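Local coordinates for reticulocyte binding protein (Streptococcus agalactiae COH1, PDB 3FAX), which probably hydrolyses branched or pullulan-type alpha-glucans as a multidomain pullulanase-like enzyme with a catalytic barrel of the alpha-amylase family, at residues T46-I51 / W122-Q127; T56-V61 / I85-S90; I80-I85 / L94-D99. All blocks are in the same frame, centred on the assembly; numbering follows the deposited sequence.

Contact 1 of 3, residues T46-I51 / W122-Q127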
# COMPACT_ATOMS: atom_id res chain seq x y z
N THR A 46 -12.88 32.98 -1.50
CA THR A 46 -13.59 31.70 -1.48
C THR A 46 -14.49 31.48 -2.70
O THR A 46 -14.70 30.34 -3.11
CB THR A 46 -14.42 31.57 -0.20
OG1 THR A 46 -15.33 32.67 -0.11
CG2 THR A 46 -13.49 31.54 1.03
N ASP A 47 -15.03 32.55 -3.26
CA ASP A 47 -15.69 32.48 -4.58
C ASP A 47 -15.66 33.84 -5.29
O ASP A 47 -15.03 34.78 -4.80
CB ASP A 47 -17.11 31.88 -4.49
CG ASP A 47 -18.01 32.63 -3.54
OD1 ASP A 47 -18.45 33.74 -3.87
OD2 ASP A 47 -18.31 32.09 -2.45
N LEU A 48 -16.31 33.92 -6.45
CA LEU A 48 -16.31 35.13 -7.28
C LEU A 48 -16.61 36.42 -6.52
O LEU A 48 -16.10 37.48 -6.88
CB LEU A 48 -17.30 34.98 -8.45
CG LEU A 48 -16.77 34.39 -9.77
CD1 LEU A 48 -15.57 33.49 -9.56
CD2 LEU A 48 -17.88 33.66 -10.51
N THR A 49 -17.44 36.34 -5.48
CA THR A 49 -17.88 37.53 -4.78
C THR A 49 -17.71 37.44 -3.26
O THR A 49 -18.41 38.13 -2.52
CB THR A 49 -19.37 37.85 -5.13
OG1 THR A 49 -20.22 36.80 -4.65
CG2 THR A 49 -19.53 37.99 -6.63
N SER A 50 -16.77 36.62 -2.81
CA SER A 50 -16.58 36.38 -1.37
C SER A 50 -15.12 36.29 -0.99
O SER A 50 -14.39 35.43 -1.48
CB SER A 50 -17.28 35.09 -0.95
OG SER A 50 -18.66 35.20 -1.17
N ILE A 51 -14.70 37.20 -0.10
CA ILE A 51 -13.38 37.17 0.51
C ILE A 51 -13.56 36.99 2.01
O ILE A 51 -14.38 37.66 2.64
CB ILE A 51 -12.62 38.48 0.27
CG1 ILE A 51 -12.11 38.54 -1.17
CG2 ILE A 51 -11.45 38.63 1.27
CD1 ILE A 51 -11.73 39.94 -1.62
N TRP A 122 -8.42 26.35 -1.93
CA TRP A 122 -8.31 25.22 -2.86
C TRP A 122 -9.64 24.97 -3.58
O TRP A 122 -9.64 24.60 -4.76
CB TRP A 122 -7.77 23.95 -2.18
CG TRP A 122 -8.68 23.29 -1.17
CD1 TRP A 122 -8.63 23.41 0.19
CD2 TRP A 122 -9.77 22.39 -1.45
NE1 TRP A 122 -9.62 22.66 0.77
CE2 TRP A 122 -10.33 22.02 -0.21
CE3 TRP A 122 -10.32 21.87 -2.63
CZ2 TRP A 122 -11.42 21.15 -0.12
CZ3 TRP A 122 -11.40 21.00 -2.53
CH2 TRP A 122 -11.94 20.66 -1.29
N GLU A 123 -10.75 25.18 -2.89
CA GLU A 123 -12.08 25.07 -3.51
C GLU A 123 -12.24 26.11 -4.62
O GLU A 123 -12.83 25.83 -5.67
CB GLU A 123 -13.21 25.23 -2.49
CG GLU A 123 -13.28 24.13 -1.44
CD GLU A 123 -12.66 24.51 -0.11
OE1 GLU A 123 -11.84 25.45 -0.05
OE2 GLU A 123 -13.00 23.85 0.90
N PHE A 124 -11.73 27.31 -4.38
CA PHE A 124 -11.82 28.37 -5.36
C PHE A 124 -10.88 28.11 -6.55
O PHE A 124 -11.27 28.32 -7.70
CB PHE A 124 -11.54 29.72 -4.70
CG PHE A 124 -11.86 30.90 -5.57
CD1 PHE A 124 -13.09 30.99 -6.20
CD2 PHE A 124 -10.94 31.92 -5.75
CE1 PHE A 124 -13.39 32.08 -7.01
CE2 PHE A 124 -11.23 33.00 -6.55
CZ PHE A 124 -12.46 33.09 -7.18
N LYS A 125 -9.67 27.65 -6.28
CA LYS A 125 -8.74 27.26 -7.34
C LYS A 125 -9.33 26.15 -8.21
O LYS A 125 -9.15 26.18 -9.43
CB LYS A 125 -7.39 26.80 -6.77
CG LYS A 125 -6.57 27.92 -6.17
CD LYS A 125 -5.21 27.42 -5.70
CE LYS A 125 -4.29 28.56 -5.27
NZ LYS A 125 -2.94 28.07 -4.84
N ASP A 126 -10.02 25.19 -7.61
CA ASP A 126 -10.74 24.18 -8.38
C ASP A 126 -11.83 24.80 -9.26
O ASP A 126 -11.94 24.47 -10.44
CB ASP A 126 -11.35 23.10 -7.48
CG ASP A 126 -10.31 22.09 -6.97
OD1 ASP A 126 -9.17 22.12 -7.47
OD2 ASP A 126 -10.64 21.27 -6.09
N GLN A 127 -12.60 25.72 -8.69
CA GLN A 127 -13.65 26.41 -9.43
C GLN A 127 -13.10 27.08 -10.67
O GLN A 127 -13.71 27.01 -11.74
CB GLN A 127 -14.36 27.44 -8.54
CG GLN A 127 -15.53 28.17 -9.22
CD GLN A 127 -16.09 29.31 -8.38
OE1 GLN A 127 -16.62 30.28 -8.92
NE2 GLN A 127 -15.96 29.21 -7.06
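The turn of the hairpin formed by strands 40-47 and 50-55 rests on helix 122-129, with Asp47 and Leu48 against Phe124 and Gln127. It is a type I turn from Asp47 to Ser50, closed by a classic beta bulge, Thr46 and Asp47 facing Ser50. Phe124 carries the contact: its CG lies anti to the backbone N (chi1 -169°), which sends the ring out from the helix against the backbone of Thr46 to Leu48. Asp47 N lies over one face of the ring, and CE1 comes within 3.3 Å of Asp47 C. At the ring edge, in plane, sits Leu48 CD1, 3.6 Å from Phe124 CE1, the two side chains crossing at about a right angle. Gln127, extended beyond CG, runs out beside the ring, with NE2 likewise at its edge, and crosses Leu48 at a slant, OE1 3.4 Å from Leu48 CD1. No hydrogen bond spans the two segments; the turn is braced from within. Asp47 OD1 accepts from Thr49 N at 3.2 Å on the anti side, an Asx turn, and from Ser50 OG at 3.1 Å on the syn side, both out of the carboxylate plane toward one face. Ser50 O likewise takes two donors, Thr46 N and Thr46 OG1. Glu123 bridges to Lys497, Lys125 to Glu405, and Trp122 stacks on His431, so the helix lies between the N-terminal sheet and segments linking catalytic-barrel strands.

Contact 2 of 3, residues T56-V61 / I85-S90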
# COMPACT_ATOMS: atom_id res chain seq x y z
N THR A 56 -7.75 38.43 14.64
CA THR A 56 -7.40 37.91 15.97
C THR A 56 -8.66 37.77 16.84
O THR A 56 -8.79 36.81 17.59
CB THR A 56 -6.37 38.80 16.72
OG1 THR A 56 -6.95 40.07 17.04
CG2 THR A 56 -5.11 39.01 15.88
N THR A 57 -9.56 38.75 16.71
CA THR A 57 -10.80 38.77 17.48
C THR A 57 -11.79 39.77 16.86
O THR A 57 -11.37 40.69 16.15
CB THR A 57 -10.54 39.16 18.96
OG1 THR A 57 -11.65 38.77 19.78
CG2 THR A 57 -10.32 40.67 19.09
N LEU A 58 -13.09 39.58 17.12
CA LEU A 58 -14.13 40.53 16.69
C LEU A 58 -14.99 41.01 17.86
O LEU A 58 -16.06 41.60 17.65
CB LEU A 58 -15.01 39.91 15.58
CG LEU A 58 -14.32 39.58 14.24
CD1 LEU A 58 -15.26 38.81 13.32
CD2 LEU A 58 -13.82 40.84 13.55
N ASP A 59 -14.53 40.79 19.08
CA ASP A 59 -15.28 41.17 20.28
C ASP A 59 -15.35 42.69 20.42
O ASP A 59 -14.32 43.36 20.34
CB ASP A 59 -14.63 40.58 21.55
CG ASP A 59 -14.57 39.05 21.54
OD1 ASP A 59 -13.77 38.49 22.32
OD2 ASP A 59 -15.32 38.41 20.77
N GLY A 60 -16.56 43.21 20.61
CA GLY A 60 -16.75 44.63 20.92
C GLY A 60 -16.65 45.58 19.74
O GLY A 60 -16.84 46.79 19.90
N VAL A 61 -16.35 45.04 18.56
CA VAL A 61 -16.31 45.82 17.33
C VAL A 61 -17.61 45.56 16.56
O VAL A 61 -18.12 44.44 16.56
CB VAL A 61 -15.09 45.47 16.47
CG1 VAL A 61 -14.99 46.41 15.29
CG2 VAL A 61 -13.82 45.54 17.30
N ILE A 85 -20.52 43.26 4.73
CA ILE A 85 -19.72 42.36 5.55
C ILE A 85 -20.62 41.59 6.49
O ILE A 85 -21.69 42.08 6.87
CB ILE A 85 -18.58 43.08 6.33
CG1 ILE A 85 -19.13 44.05 7.37
CG2 ILE A 85 -17.66 43.80 5.37
CD1 ILE A 85 -18.04 44.85 8.07
N THR A 86 -20.22 40.36 6.82
CA THR A 86 -20.89 39.59 7.86
C THR A 86 -19.84 39.06 8.82
O THR A 86 -18.85 38.47 8.40
CB THR A 86 -21.71 38.42 7.29
OG1 THR A 86 -22.47 38.86 6.16
CG2 THR A 86 -22.66 37.87 8.37
N LEU A 87 -20.08 39.29 10.11
CA LEU A 87 -19.16 38.88 11.16
C LEU A 87 -19.47 37.46 11.60
O LEU A 87 -20.62 37.11 11.86
CB LEU A 87 -19.28 39.81 12.37
CG LEU A 87 -18.85 41.27 12.23
CD1 LEU A 87 -19.47 41.95 10.99
CD2 LEU A 87 -19.22 42.02 13.50
N ASP A 88 -18.43 36.63 11.68
CA ASP A 88 -18.51 35.38 12.41
C ASP A 88 -17.62 35.56 13.64
O ASP A 88 -16.43 35.25 13.60
CB ASP A 88 -18.06 34.19 11.54
CG ASP A 88 -18.26 32.85 12.24
OD1 ASP A 88 -18.55 32.84 13.46
OD2 ASP A 88 -18.12 31.80 11.57
N THR A 89 -18.21 36.08 14.71
CA THR A 89 -17.48 36.41 15.93
C THR A 89 -16.84 35.16 16.55
O THR A 89 -15.74 35.23 17.11
CB THR A 89 -18.40 37.11 16.97
OG1 THR A 89 -17.60 37.73 17.98
CG2 THR A 89 -19.38 36.13 17.62
N SER A 90 -17.53 34.03 16.43
CA SER A 90 -17.03 32.74 16.90
C SER A 90 -15.70 32.37 16.26
O SER A 90 -14.73 32.05 16.95
CB SER A 90 -18.06 31.64 16.59
OG SER A 90 -17.45 30.36 16.58
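Leu58 reaches across to the end of strand 79-88, pointing CD1 at the backbone of Asp88, 3.8 Å from Asp88 O. Its CG stands anti to the carbonyl carbon (chi1 -64°) and CD1 is the branch anti to CA (chi2 172°); the same methyl lies 4.3 Å from Leu87 CB. Leu87 has the same first torsion, but a chi2 of 50° turns CD1 aside and leaves CD2 as the branch extended away from CA, 4.1 Å from Val61 O. The loop here is a type II beta turn from Leu58 to Val61, with Gly60 taking the positive phi of its third position; it leads from strand 50-55 into helix 63-69. Farther out, Thr89 follows the strand end and has OG1 anti to its own N, which turns the hydroxyl toward the loop. There OG1 lies 4.1 Å from Leu58 CB. The CB of Asp59 points away, yet its carboxylate swings back across Thr89 at about a right angle, and Asp59 OD2 stops 3.7 Å from Thr89 OG1, so no hydrogen bond joins them. Leu58 and Leu87 both also pack on Leu94 of strand 93-98, while Leu87 and Val61 meet Ile66 of helix 63-69.

Contact 3 of 3, residues I80-I85 / L94-D99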
# COMPACT_ATOMS: atom_id res chain seq x y z
N ILE A 80 -12.00 48.60 -4.50
CA ILE A 80 -13.19 47.85 -4.89
C ILE A 80 -14.36 48.21 -3.97
O ILE A 80 -14.19 48.36 -2.76
CB ILE A 80 -12.97 46.31 -4.82
CG1 ILE A 80 -11.80 45.89 -5.72
CG2 ILE A 80 -14.22 45.57 -5.25
CD1 ILE A 80 -12.02 46.20 -7.18
N GLN A 81 -15.54 48.35 -4.56
CA GLN A 81 -16.76 48.70 -3.82
C GLN A 81 -17.14 47.55 -2.89
O GLN A 81 -17.37 46.42 -3.34
CB GLN A 81 -17.91 49.00 -4.78
CG GLN A 81 -17.67 50.23 -5.67
CD GLN A 81 -18.40 50.16 -7.02
OE1 GLN A 81 -19.03 49.15 -7.35
NE2 GLN A 81 -18.30 51.23 -7.79
N ILE A 82 -17.21 47.85 -1.60
CA ILE A 82 -17.42 46.86 -0.57
C ILE A 82 -18.94 46.71 -0.38
O ILE A 82 -19.61 47.64 0.06
CB ILE A 82 -16.66 47.28 0.72
CG1 ILE A 82 -16.18 46.06 1.51
CG2 ILE A 82 -17.50 48.24 1.60
CD1 ILE A 82 -15.02 46.39 2.43
N SER A 83 -19.46 45.55 -0.77
CA SER A 83 -20.90 45.35 -0.93
C SER A 83 -21.62 45.09 0.41
O SER A 83 -22.72 45.58 0.63
CB SER A 83 -21.15 44.19 -1.90
OG SER A 83 -22.38 44.33 -2.58
N ASP A 84 -20.98 44.31 1.28
CA ASP A 84 -21.49 44.01 2.61
C ASP A 84 -20.43 43.23 3.40
O ASP A 84 -19.53 42.63 2.81
CB ASP A 84 -22.78 43.17 2.53
CG ASP A 84 -23.67 43.31 3.77
OD1 ASP A 84 -23.40 44.15 4.66
OD2 ASP A 84 -24.67 42.56 3.85
N ILE A 85 -20.52 43.26 4.73
CA ILE A 85 -19.72 42.36 5.55
C ILE A 85 -20.62 41.59 6.49
O ILE A 85 -21.69 42.08 6.87
CB ILE A 85 -18.58 43.08 6.33
CG1 ILE A 85 -19.13 44.05 7.37
CG2 ILE A 85 -17.66 43.80 5.37
CD1 ILE A 85 -18.04 44.85 8.07
N LEU A 94 -14.41 37.96 9.05
CA LEU A 94 -15.36 38.71 8.24
C LEU A 94 -15.54 38.01 6.91
O LEU A 94 -14.56 37.62 6.28
CB LEU A 94 -14.84 40.12 7.97
CG LEU A 94 -15.56 41.31 8.60
CD1 LEU A 94 -15.78 41.13 10.10
CD2 LEU A 94 -14.75 42.57 8.31
N ILE A 95 -16.79 37.84 6.49
CA ILE A 95 -17.09 37.49 5.12
C ILE A 95 -17.40 38.79 4.39
O ILE A 95 -18.36 39.49 4.73
CB ILE A 95 -18.27 36.53 5.02
CG1 ILE A 95 -17.88 35.14 5.52
CG2 ILE A 95 -18.76 36.45 3.57
CD1 ILE A 95 -18.12 34.93 7.00
N ILE A 96 -16.55 39.11 3.40
CA ILE A 96 -16.62 40.35 2.63
C ILE A 96 -17.21 40.05 1.26
O ILE A 96 -16.72 39.16 0.55
CB ILE A 96 -15.22 40.96 2.44
CG1 ILE A 96 -14.58 41.27 3.80
CG2 ILE A 96 -15.30 42.22 1.60
CD1 ILE A 96 -13.09 41.59 3.71
N LYS A 97 -18.26 40.79 0.89
CA LYS A 97 -18.92 40.63 -0.40
C LYS A 97 -18.53 41.78 -1.34
O LYS A 97 -18.53 42.95 -0.95
CB LYS A 97 -20.44 40.63 -0.25
CG LYS A 97 -21.01 39.58 0.69
CD LYS A 97 -20.80 38.17 0.17
CE LYS A 97 -21.91 37.23 0.66
NZ LYS A 97 -22.48 37.63 1.98
N GLY A 98 -18.23 41.43 -2.59
CA GLY A 98 -17.95 42.43 -3.61
C GLY A 98 -17.77 41.79 -4.97
O GLY A 98 -17.87 40.57 -5.13
N ASP A 99 -17.51 42.62 -5.98
CA ASP A 99 -17.15 42.10 -7.28
C ASP A 99 -15.64 41.88 -7.28
O ASP A 99 -14.88 42.73 -7.72
CB ASP A 99 -17.59 43.05 -8.39
CG ASP A 99 -17.62 42.39 -9.74
OD1 ASP A 99 -16.96 41.35 -9.92
OD2 ASP A 99 -18.31 42.92 -10.64
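Ser83 and Lys97 meet where strands 79-88 and 93-98 pair as an antiparallel hairpin; the axes of segments 82-85 and 94-98 are 4.7 Å apart at closest, their N-to-C directions 152° apart. Ser83 N donates to Lys97 O at 2.8 Å, and Lys97 N to Asp84 O at 2.9 Å. Ser83 and Asp84 both face Lys97, a classic beta bulge. The bond from Lys97 N is nearly straight, 171° at the hydrogen, whereas that from Ser83 N is more bent. Beyond the bulge Ile85 and Ile96 form a non-hydrogen-bonded pair, and Ile85 CA makes a CA-H...O contact of 3.3 Å with Ile95 O. Ile82, Ile85 and Ile96 share one face of the sheet. There Ile82 CG1 meets Ile96 CG2 at 3.9 Å, and Ile85 CG2 lies more loosely beside Ile96 CG1. Ile85 holds CG1 between its backbone N and carbonyl carbon (chi1 65°), which carries CD1 to 4.0 Å from Leu94 CD2. Leu67 and Leu70 add to this apolar face, and Ile66 covers its Ile85 end. On the opposite face Asp84 and Lys97 stand side by side, aliphatic parts close, but the bent lysine leads its end away and NZ remains 5.7 Å from Asp84 OD2. Apolar contacts thus seat one face on helix 63-69, whose first residue, Lys63, also forms a salt bridge with Asp84 OD1 and a hydrogen bond to Ile85 O; the more distant Lys97 ammonium probably adds only weak stabilisation.

Overall arrangement
All three contacts reach the mixed N-terminal sheet, on the same side of the chain's centre. Contact 3 links the other two: its centre is about 14 Å from that of contact 1 and about 15 Å from that of contact 2, which are about 22 Å apart and do not touch. Strands 50-55, 93-98 and 79-88 are neighbours: a backbone hydrogen bond joins Ile51 of contact 1 to Ile96 of contact 3, and contacts 2 and 3, both on strand 79-88, share Ile85. Along the chain, segment 46-51 comes first and 122-127 last, with the alternating segments of contacts 2 and 3 between them. Contact 1 lies where the sheet meets the helix that packs against the catalytic domain.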